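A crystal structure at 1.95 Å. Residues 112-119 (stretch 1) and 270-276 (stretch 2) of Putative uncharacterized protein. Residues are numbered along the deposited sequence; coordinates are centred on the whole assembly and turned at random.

Stretch 1, residues 112-119: YPNKIYGL
Stretch 2 (270-276) AERWGYV

Two segments of one chain, far apart in sequence, meet and bury 278 Å² between them; Tyr117 and Gly274 have the nearest CA atoms across the contact, 5.5 Å apart. Tyr112 to Lys115 form a type II beta turn, closed by Lys115 N to Tyr112 O at 3.2 Å. Pro113 (phi/psi -56/132) fits its second position, and Asn114 takes the left-handed third position at 62/21, which asparagine tolerates well. A 3-10 segment, 115-117, follows; Tyr117 N bonds Asn114 O at 3.0 Å, and Lys115 and Ile116 point their CB atoms away from the second stretch.

Asn114 supplies the main polar link. Its CB points toward the other stretch, and chi1 -77° (m) with chi2 -50° carries the amide to the backbone there: Asn114 OD1 accepts a weak hydrogen bond from Gly274 N (2.9 Å, N-H...O angle 127°), while Asn114 ND2 lies 3.3 Å from Glu271 O.

The second stretch bends through Arg272 (-71/-6) and Trp273 (-119/53), with Tyr275 N bonded to Glu271 O at 3.0 Å. Gly274, at 90/29, must be glycine: a CB would jam against the preceding carbonyl oxygen and lie 3.5 Å from Tyr117 CD2. The bare CA of Gly274 lies 3.8 Å from Tyr117 CD2. Tyr117 points its CB toward the second stretch, and its m rotamer (chi1 -57°, chi2 -61°) sets the ring obliquely beside the glycine.

Tyr275 (54/36) occupies the N-cap position before a helix. Its CB points sideways, but chi1 -52° (m) and chi2 -70° bring the end of the side chain nearer the first stretch. Asn114 CG lies over one ring face; Tyr117 O meets the edge, 3.5 Å from Tyr275 CD2, which also packs 4.1 Å from Tyr117 CB. Gly118 CA comes within 3.8 Å of Tyr275 CE2. A water, its O 2.7 Å from both Tyr275 OH and Asn114 O, hydrogen-bonds to each and donates weakly to Asn114 O, bridging the two stretches.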

# COMPACT_ATOMS: atom_id res chain seq x y z
N TYR A 112 11.03 -8.27 9.89
CA TYR A 112 10.61 -9.20 8.85
C TYR A 112 9.11 -9.03 8.69
O TYR A 112 8.32 -9.69 9.36
CB TYR A 112 11.01 -10.65 9.23
CG TYR A 112 10.78 -11.73 8.18
CD1 TYR A 112 9.70 -11.69 7.30
CD2 TYR A 112 11.65 -12.82 8.09
CE1 TYR A 112 9.49 -12.68 6.36
CE2 TYR A 112 11.45 -13.82 7.15
CZ TYR A 112 10.36 -13.75 6.29
OH TYR A 112 10.15 -14.74 5.36
N PRO A 113 8.70 -8.10 7.80
CA PRO A 113 7.27 -7.83 7.59
C PRO A 113 6.48 -9.09 7.21
O PRO A 113 6.93 -9.86 6.35
CB PRO A 113 7.27 -6.82 6.42
CG PRO A 113 8.61 -6.15 6.51
CD PRO A 113 9.56 -7.26 6.96
N ASN A 114 5.36 -9.31 7.88
CA ASN A 114 4.46 -10.42 7.60
C ASN A 114 5.06 -11.79 7.79
O ASN A 114 4.56 -12.75 7.21
CB ASN A 114 3.95 -10.32 6.16
CG ASN A 114 2.88 -9.28 6.01
OD1 ASN A 114 1.92 -9.26 6.77
ND2 ASN A 114 3.03 -8.41 5.03
N LYS A 115 6.13 -11.88 8.57
CA LYS A 115 6.88 -13.13 8.73
C LYS A 115 5.99 -14.35 8.93
O LYS A 115 6.11 -15.35 8.22
CB LYS A 115 7.85 -13.04 9.91
CG LYS A 115 8.70 -14.30 10.08
CD LYS A 115 8.98 -14.60 11.55
CE LYS A 115 10.18 -13.84 12.07
NZ LYS A 115 10.38 -14.10 13.53
N ILE A 116 5.08 -14.27 9.90
CA ILE A 116 4.33 -15.46 10.30
C ILE A 116 3.22 -15.81 9.32
O ILE A 116 2.69 -16.92 9.38
CB ILE A 116 3.71 -15.30 11.72
CG1 ILE A 116 2.65 -14.19 11.76
CG2 ILE A 116 4.80 -15.09 12.76
CD1 ILE A 116 1.91 -14.09 13.10
N TYR A 117 2.87 -14.89 8.42
CA TYR A 117 1.83 -15.17 7.42
C TYR A 117 2.40 -15.62 6.08
O TYR A 117 1.65 -15.88 5.14
CB TYR A 117 0.95 -13.94 7.24
CG TYR A 117 0.34 -13.51 8.54
CD1 TYR A 117 -0.51 -14.36 9.24
CD2 TYR A 117 0.65 -12.28 9.11
CE1 TYR A 117 -1.07 -13.99 10.46
CE2 TYR A 117 0.09 -11.89 10.33
CZ TYR A 117 -0.76 -12.76 10.99
OH TYR A 117 -1.32 -12.40 12.20
N GLY A 118 3.72 -15.73 5.99
CA GLY A 118 4.35 -16.14 4.74
C GLY A 118 4.85 -17.57 4.74
O GLY A 118 4.44 -18.37 5.58
N LEU A 119 5.73 -17.90 3.80
CA LEU A 119 6.28 -19.25 3.66
C LEU A 119 7.18 -19.71 4.79
O LEU A 119 7.35 -20.90 5.00
CB LEU A 119 7.08 -19.37 2.36
CG LEU A 119 6.35 -19.70 1.07
CD1 LEU A 119 7.39 -19.87 -0.02
CD2 LEU A 119 5.50 -20.95 1.20
N ALA A 270 -4.19 -4.75 0.48
CA ALA A 270 -4.07 -5.18 1.87
C ALA A 270 -3.06 -6.32 2.08
O ALA A 270 -3.13 -7.07 3.06
CB ALA A 270 -5.46 -5.57 2.42
N GLU A 271 -2.09 -6.43 1.18
CA GLU A 271 -1.03 -7.42 1.31
C GLU A 271 -0.13 -7.15 2.51
O GLU A 271 0.44 -8.08 3.08
CB GLU A 271 -0.17 -7.48 0.04
CG GLU A 271 -0.94 -7.96 -1.15
CD GLU A 271 -1.35 -9.43 -1.02
OE1 GLU A 271 -0.52 -10.31 -1.30
OE2 GLU A 271 -2.49 -9.70 -0.63
N ARG A 272 0.03 -5.87 2.88
CA ARG A 272 0.93 -5.55 3.99
C ARG A 272 0.34 -6.01 5.31
O ARG A 272 0.99 -5.92 6.35
CB ARG A 272 1.21 -4.05 4.07
CG ARG A 272 1.68 -3.41 2.78
CD ARG A 272 2.70 -4.24 2.11
NE ARG A 272 3.23 -3.67 0.86
CZ ARG A 272 4.24 -4.25 0.22
NH1 ARG A 272 4.75 -5.38 0.72
NH2 ARG A 272 4.73 -3.73 -0.89
N TRP A 273 -0.89 -6.51 5.28
CA TRP A 273 -1.56 -6.93 6.50
C TRP A 273 -1.89 -8.42 6.42
O TRP A 273 -3.04 -8.84 6.60
CB TRP A 273 -2.81 -6.07 6.74
CG TRP A 273 -2.45 -4.62 6.78
CD1 TRP A 273 -2.53 -3.72 5.75
CD2 TRP A 273 -1.89 -3.90 7.90
NE1 TRP A 273 -2.08 -2.49 6.16
CE2 TRP A 273 -1.68 -2.57 7.47
CE3 TRP A 273 -1.55 -4.26 9.21
CZ2 TRP A 273 -1.15 -1.60 8.31
CZ3 TRP A 273 -1.03 -3.29 10.04
CH2 TRP A 273 -0.83 -1.97 9.59
N GLY A 274 -0.86 -9.21 6.13
CA GLY A 274 -0.99 -10.66 6.10
C GLY A 274 -1.39 -11.26 4.77
O GLY A 274 -2.05 -12.30 4.74
N TYR A 275 -1.03 -10.58 3.67
CA TYR A 275 -1.31 -11.07 2.32
C TYR A 275 -2.78 -11.39 2.06
O TYR A 275 -3.07 -12.35 1.35
CB TYR A 275 -0.49 -12.34 2.03
CG TYR A 275 0.99 -12.20 2.31
CD1 TYR A 275 1.78 -11.40 1.51
CD2 TYR A 275 1.59 -12.88 3.37
CE1 TYR A 275 3.13 -11.25 1.75
CE2 TYR A 275 2.96 -12.74 3.62
CZ TYR A 275 3.71 -11.93 2.79
OH TYR A 275 5.06 -11.76 3.00
N VAL A 276 -3.71 -10.63 2.61
CA VAL A 276 -5.10 -11.09 2.55
C VAL A 276 -5.71 -10.95 1.16
O VAL A 276 -6.64 -11.68 0.83
CB VAL A 276 -5.99 -10.38 3.58
CG1 VAL A 276 -5.47 -10.67 4.99
CG2 VAL A 276 -6.05 -8.90 3.32
O HOH W 1 6.19 -13.06 5.03